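Local coordinates for ferrichrome ABC transporter substrate-binding protein (Staphylococcus pseudintermedius, PDB 5FLY), which probably captures iron-loaded ferrichrome-type hydroxamate siderophores at the cell surface and delivers them to an ABC importer, at residues Y169-K173 with M190-D195; Y108-Y113 with N174-E180. One frame throughout, in Å; residues are numbered along the deposited sequence.

Contact 1: residues Y169-K173 with M190-D195. With 7PG (2,5,8,11,14,17,20,23-octaoxapentacosan-25-ol), chain P.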
# COMPACT_ATOMS: atom_id res chain seq x y z
N TYR A 169 5.17 10.32 10.14
CA TYR A 169 3.81 9.89 9.84
C TYR A 169 3.46 8.61 10.59
O TYR A 169 4.35 7.83 10.90
CB TYR A 169 3.66 9.70 8.33
CG TYR A 169 3.94 10.99 7.60
CD1 TYR A 169 2.93 11.93 7.41
CD2 TYR A 169 5.21 11.30 7.15
CE1 TYR A 169 3.17 13.12 6.77
CE2 TYR A 169 5.47 12.50 6.52
CZ TYR A 169 4.44 13.40 6.33
OH TYR A 169 4.68 14.60 5.69
N ALA A 170 2.19 8.41 10.93
CA ALA A 170 1.74 7.12 11.45
C ALA A 170 0.51 6.68 10.68
O ALA A 170 -0.23 7.51 10.15
CB ALA A 170 1.44 7.21 12.95
N TYR A 171 0.28 5.37 10.61
CA TYR A 171 -0.73 4.82 9.69
C TYR A 171 -1.87 4.07 10.34
O TYR A 171 -1.72 3.48 11.42
CB TYR A 171 -0.02 3.94 8.66
CG TYR A 171 0.95 4.78 7.90
CD1 TYR A 171 0.50 5.72 6.98
CD2 TYR A 171 2.32 4.72 8.16
CE1 TYR A 171 1.37 6.54 6.31
CE2 TYR A 171 3.20 5.54 7.49
CZ TYR A 171 2.72 6.45 6.56
OH TYR A 171 3.56 7.29 5.88
N GLY A 172 -3.04 4.17 9.70
CA GLY A 172 -4.18 3.33 9.98
C GLY A 172 -3.99 1.92 9.43
O GLY A 172 -2.88 1.55 9.04
N LYS A 173 -5.06 1.13 9.38
CA LYS A 173 -4.91 -0.28 9.03
C LYS A 173 -4.74 -0.56 7.53
O LYS A 173 -4.44 -1.69 7.16
CB LYS A 173 -6.11 -1.08 9.56
CG LYS A 173 -6.21 -1.03 11.09
CD LYS A 173 -7.25 -2.03 11.62
CE LYS A 173 -7.26 -2.05 13.16
NZ LYS A 173 -7.74 -0.75 13.72
N MET A 190 -3.87 -2.44 17.13
CA MET A 190 -3.47 -1.05 17.01
C MET A 190 -3.79 -0.34 18.31
O MET A 190 -4.91 -0.44 18.81
CB MET A 190 -4.19 -0.38 15.84
CG MET A 190 -3.75 1.06 15.62
SD MET A 190 -4.62 1.77 14.22
CE MET A 190 -3.69 1.03 12.87
N PRO A 191 -2.80 0.39 18.88
CA PRO A 191 -3.08 1.16 20.09
C PRO A 191 -4.26 2.10 19.89
O PRO A 191 -4.39 2.71 18.82
CB PRO A 191 -1.78 1.93 20.32
CG PRO A 191 -0.73 1.10 19.66
CD PRO A 191 -1.40 0.52 18.45
N LYS A 192 -5.12 2.18 20.90
CA LYS A 192 -6.34 2.98 20.79
C LYS A 192 -6.10 4.43 20.34
O LYS A 192 -6.83 4.94 19.49
CB LYS A 192 -7.07 2.97 22.14
CG LYS A 192 -8.33 3.84 22.20
CD LYS A 192 -9.37 3.46 21.17
CE LYS A 192 -10.70 4.14 21.44
NZ LYS A 192 -11.66 3.88 20.34
N ALA A 193 -5.08 5.08 20.89
CA ALA A 193 -4.84 6.49 20.56
C ALA A 193 -4.48 6.65 19.09
O ALA A 193 -4.85 7.63 18.45
CB ALA A 193 -3.75 7.07 21.44
N LEU A 194 -3.75 5.67 18.58
CA LEU A 194 -3.31 5.66 17.19
C LEU A 194 -4.50 5.38 16.27
O LEU A 194 -4.66 6.01 15.23
CB LEU A 194 -2.22 4.60 17.00
CG LEU A 194 -1.72 4.42 15.57
CD1 LEU A 194 -1.31 5.75 14.94
CD2 LEU A 194 -0.56 3.43 15.54
N ASP A 195 -5.36 4.45 16.68
CA ASP A 195 -6.59 4.18 15.96
C ASP A 195 -7.40 5.46 15.80
O ASP A 195 -7.79 5.83 14.68
CB ASP A 195 -7.42 3.11 16.69
CG ASP A 195 -8.61 2.61 15.89
OD1 ASP A 195 -8.68 2.86 14.67
OD2 ASP A 195 -9.47 1.95 16.49
C2 7PG P . 4.47 7.19 -1.96
O1 7PG P . 5.67 7.66 -1.39
C3 7PG P . 5.53 8.04 -0.05
C4 7PG P . 5.42 9.56 0.05
O2 7PG P . 5.65 9.99 1.37
C5 7PG P . 4.87 9.36 2.34
C6 7PG P . 4.47 10.33 3.45
O3 7PG P . 3.18 10.00 3.91
C7 7PG P . 2.11 10.56 3.21
C8 7PG P . 0.82 9.86 3.62
O4 7PG P . -0.30 10.27 2.86
C9 7PG P . -0.17 10.06 1.49
C10 7PG P . -1.51 9.85 0.78
O5 7PG P . -1.26 8.98 -0.30
C11 7PG P . -2.36 8.39 -0.93
C12 7PG P . -1.90 7.11 -1.65
O6 7PG P . -2.56 5.99 -1.12
C13 7PG P . -1.87 5.21 -0.18
C14 7PG P . -0.71 4.47 -0.84
O7 7PG P . -0.68 3.17 -0.35
C15 7PG P . -0.16 2.21 -1.23
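Behind the ligand pocket of the C-terminal lobe, the Ala170 side chain and the Tyr171 carbonyl of strand 167-171 meet Leu194, in the first turn of helix 192-198, and Met190 just before it. Ala170 turns its CB to the side of the strand that faces the helix, and the CD1 branch of Leu194 meets it at 3.7 Å. Phe161 packs on Ala170 and Thr159 on Leu194, both from strand 158-164. Met190 reaches in from the turn ahead of the helix. Its side chain runs straight out from the backbone, with SD anti to CA (chi2 179°), and then bends at the last torsion, chi3 -78°, to lay CE against the backbone where the strand ends. There Met190 CE lies 3.5 Å from Tyr171 O and 3.6 Å from Gly172 C, and it also touches Lys173 CG at 3.7 Å. In the α/β lobe of this class III solute-binding protein, the contact thus packs a helix against one side of the mixed sheet while the other side of the same strand serves the pocket. Tyr169 and Tyr171, pointing opposite to Ala170, approach the polyether bound there: ether O3 sits 3.8 Å above the ring plane of Tyr169, over its centre, and Tyr171 OH is 3.4 Å from the same O3. That hydroxyl is hydrogen-bonded to Glu162, which gives the ring a polar tether beside the ligand. At the solvent side, Lys173 passes over the methionine and its chain kinks at the final torsion (chi4 66°), swinging NZ toward Asp195. The resulting salt bridge is long, 3.8 Å from Lys173 NZ to Asp195 OD1, and is probably a loose electrostatic attraction in this exposed setting. Tyr183 of helix 179-185 packs against Lys173, Met190 and Leu194, joining the intervening helix to the cluster.

Contact 2: residues Y108-Y113 with N174-E180. With 7PG (2,5,8,11,14,17,20,23-octaoxapentacosan-25-ol), chain P.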
# COMPACT_ATOMS: atom_id res chain seq x y z
N TYR A 108 -9.05 5.96 -3.45
CA TYR A 108 -8.24 4.90 -2.84
C TYR A 108 -8.88 4.30 -1.57
O TYR A 108 -9.00 3.08 -1.44
CB TYR A 108 -6.85 5.43 -2.49
CG TYR A 108 -6.11 4.48 -1.60
CD1 TYR A 108 -5.57 3.32 -2.12
CD2 TYR A 108 -6.00 4.71 -0.23
CE1 TYR A 108 -4.92 2.41 -1.32
CE2 TYR A 108 -5.36 3.80 0.59
CZ TYR A 108 -4.82 2.65 0.03
OH TYR A 108 -4.16 1.73 0.81
N ALA A 109 -9.30 5.17 -0.66
CA ALA A 109 -9.74 4.73 0.66
C ALA A 109 -11.03 3.90 0.66
O ALA A 109 -11.37 3.31 1.69
CB ALA A 109 -9.90 5.93 1.58
N LYS A 110 -11.73 3.83 -0.47
CA LYS A 110 -12.97 3.06 -0.54
C LYS A 110 -12.77 1.55 -0.67
O LYS A 110 -13.74 0.79 -0.56
CB LYS A 110 -13.82 3.55 -1.72
CG LYS A 110 -14.32 4.96 -1.57
CD LYS A 110 -15.26 5.07 -0.39
CE LYS A 110 -15.79 6.48 -0.23
NZ LYS A 110 -16.74 6.50 0.92
N TYR A 111 -11.53 1.12 -0.88
CA TYR A 111 -11.20 -0.31 -1.02
C TYR A 111 -10.13 -0.73 -0.01
O TYR A 111 -9.06 -0.12 0.05
CB TYR A 111 -10.66 -0.62 -2.42
CG TYR A 111 -11.66 -0.42 -3.55
CD1 TYR A 111 -11.84 0.83 -4.13
CD2 TYR A 111 -12.41 -1.48 -4.02
CE1 TYR A 111 -12.76 1.00 -5.16
CE2 TYR A 111 -13.32 -1.32 -5.06
CZ TYR A 111 -13.49 -0.07 -5.61
OH TYR A 111 -14.39 0.08 -6.66
N ASN A 112 -10.40 -1.78 0.77
CA ASN A 112 -9.31 -2.37 1.54
C ASN A 112 -8.45 -3.15 0.55
O ASN A 112 -8.81 -3.29 -0.62
CB ASN A 112 -9.81 -3.25 2.71
CG ASN A 112 -10.46 -4.56 2.27
OD1 ASN A 112 -9.98 -5.27 1.39
ND2 ASN A 112 -11.56 -4.90 2.93
N TYR A 113 -7.30 -3.61 1.00
CA TYR A 113 -6.28 -4.11 0.09
C TYR A 113 -6.69 -5.37 -0.66
O TYR A 113 -6.23 -5.59 -1.78
CB TYR A 113 -4.97 -4.33 0.86
CG TYR A 113 -4.88 -5.56 1.72
CD1 TYR A 113 -5.62 -5.70 2.89
CD2 TYR A 113 -3.98 -6.55 1.40
CE1 TYR A 113 -5.51 -6.84 3.67
CE2 TYR A 113 -3.85 -7.68 2.17
CZ TYR A 113 -4.61 -7.82 3.31
OH TYR A 113 -4.44 -8.97 4.06
N ASN A 174 -4.91 0.44 6.67
CA ASN A 174 -4.84 0.19 5.23
C ASN A 174 -4.25 1.37 4.47
O ASN A 174 -4.89 1.94 3.59
CB ASN A 174 -6.26 -0.15 4.70
CG ASN A 174 -6.26 -0.99 3.42
OD1 ASN A 174 -6.47 -2.20 3.47
ND2 ASN A 174 -6.07 -0.34 2.28
N TRP A 175 -3.01 1.74 4.81
CA TRP A 175 -2.32 2.82 4.10
C TRP A 175 -0.89 2.43 3.72
O TRP A 175 0.01 3.27 3.69
CB TRP A 175 -2.34 4.10 4.93
CG TRP A 175 -2.48 5.31 4.06
CD1 TRP A 175 -1.47 6.04 3.51
CD2 TRP A 175 -3.70 5.90 3.60
NE1 TRP A 175 -2.00 7.07 2.75
CE2 TRP A 175 -3.36 7.00 2.79
CE3 TRP A 175 -5.05 5.62 3.82
CZ2 TRP A 175 -4.32 7.81 2.18
CZ3 TRP A 175 -6.00 6.42 3.23
CH2 TRP A 175 -5.62 7.50 2.41
N GLY A 176 -0.68 1.16 3.41
CA GLY A 176 0.64 0.69 3.07
C GLY A 176 1.56 0.71 4.27
O GLY A 176 1.10 0.68 5.41
N ARG A 177 2.86 0.72 4.00
CA ARG A 177 3.90 0.69 5.01
C ARG A 177 3.75 -0.51 5.94
O ARG A 177 4.11 -0.44 7.11
CB ARG A 177 3.91 1.99 5.81
CG ARG A 177 4.31 3.20 5.00
CD ARG A 177 3.14 3.80 4.24
NE ARG A 177 3.53 5.04 3.58
CZ ARG A 177 2.85 5.62 2.60
NH1 ARG A 177 1.73 5.08 2.14
NH2 ARG A 177 3.30 6.75 2.07
N GLY A 178 3.25 -1.62 5.40
CA GLY A 178 3.09 -2.82 6.20
C GLY A 178 1.81 -2.90 7.02
O GLY A 178 1.54 -3.91 7.66
N SER A 179 0.99 -1.85 6.98
CA SER A 179 -0.21 -1.79 7.80
C SER A 179 -1.18 -2.93 7.48
O SER A 179 -1.76 -3.54 8.38
CB SER A 179 -0.91 -0.43 7.64
OG SER A 179 -1.33 -0.21 6.31
N GLU A 180 -1.35 -3.24 6.19
CA GLU A 180 -2.26 -4.31 5.81
C GLU A 180 -1.78 -5.64 6.38
O GLU A 180 -2.57 -6.41 6.93
CB GLU A 180 -2.39 -4.38 4.30
CG GLU A 180 -3.02 -3.12 3.72
CD GLU A 180 -2.04 -1.98 3.46
OE1 GLU A 180 -0.81 -2.15 3.65
OE2 GLU A 180 -2.54 -0.91 3.04
C2 7PG P . 4.47 7.19 -1.96
O1 7PG P . 5.67 7.66 -1.39
C3 7PG P . 5.53 8.04 -0.05
C4 7PG P . 5.42 9.56 0.05
O2 7PG P . 5.65 9.99 1.37
C5 7PG P . 4.87 9.36 2.34
C6 7PG P . 4.47 10.33 3.45
O3 7PG P . 3.18 10.00 3.91
C7 7PG P . 2.11 10.56 3.21
C8 7PG P . 0.82 9.86 3.62
O4 7PG P . -0.30 10.27 2.86
C9 7PG P . -0.17 10.06 1.49
C10 7PG P . -1.51 9.85 0.78
O5 7PG P . -1.26 8.98 -0.30
C11 7PG P . -2.36 8.39 -0.93
C12 7PG P . -1.90 7.11 -1.65
O6 7PG P . -2.56 5.99 -1.12
C13 7PG P . -1.87 5.21 -0.18
C14 7PG P . -0.71 4.47 -0.84
O7 7PG P . -0.68 3.17 -0.35
C15 7PG P . -0.16 2.21 -1.23
O HOH W 1 -6.42 -0.81 -0.42
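Tyr108 meets Asn174 and Trp175 across the cleft between the two lobes. The Tyr108 hydroxyl OH donates to Asn174 O at 2.9 Å, approaching from above the carbonyl plane. The CE2 edge of the ring points at the six-membered ring of Trp175 in an edge-to-face (T-shaped) pair, with planes at 80° and Tyr108 CE2 3.7 Å from Trp175 CE3. Polyether atoms pack over faces of both rings, so this pair also lines the ligand pocket.

Farther along, the Asn174 amide lies between the two segments. Asn174 OD1 accepts from Tyr113 N at 3.0 Å, in a bent bond, and also from Gln184; its ND2 gives a hydrogen to a water (2.8 Å) that in turn donates to Tyr111 O. Glu180 lays CB over the face of Tyr113, 3.8 Å from the ring centroid, in a CH-pi contact.

In the next shell, the bend of Glu180 at chi2 (84°) brings OE2 round to accept Gly176 N at 2.8 Å on its syn side, with Asn260 as a second donor. Ser179 OG accepts from Trp175 N and donates to Gly176 O, while Arg177 NH1 binds Trp175 O and its NE pairs with Glu162. Two N-H donors at OE2 would stabilise a carboxylate there, and the bonds within 174-180 hold the turn in the shape that brings Asn174 and Trp175 up to segment 108-113.

How the contacts relate
Contact 2 lies near the middle of the molecule, where the two lobes face each other across the cleft; contact 1 is farther out and within one lobe, and their centres are about 13 Å apart. Both draw on the chain that leaves strand 167-171, so residues 169-173 run directly into 174-180, and Gly172 O packs on Ser179 CB at 3.1 Å. Helix 179-185, which begins in contact 2, then leads to the turn before helix 192-198. Contact 1 relies on apolar packing, with its charged pair toward solvent. Contact 2 is polar and aromatic, built on hydrogen bonds and a bridging water. Both border the same polyether.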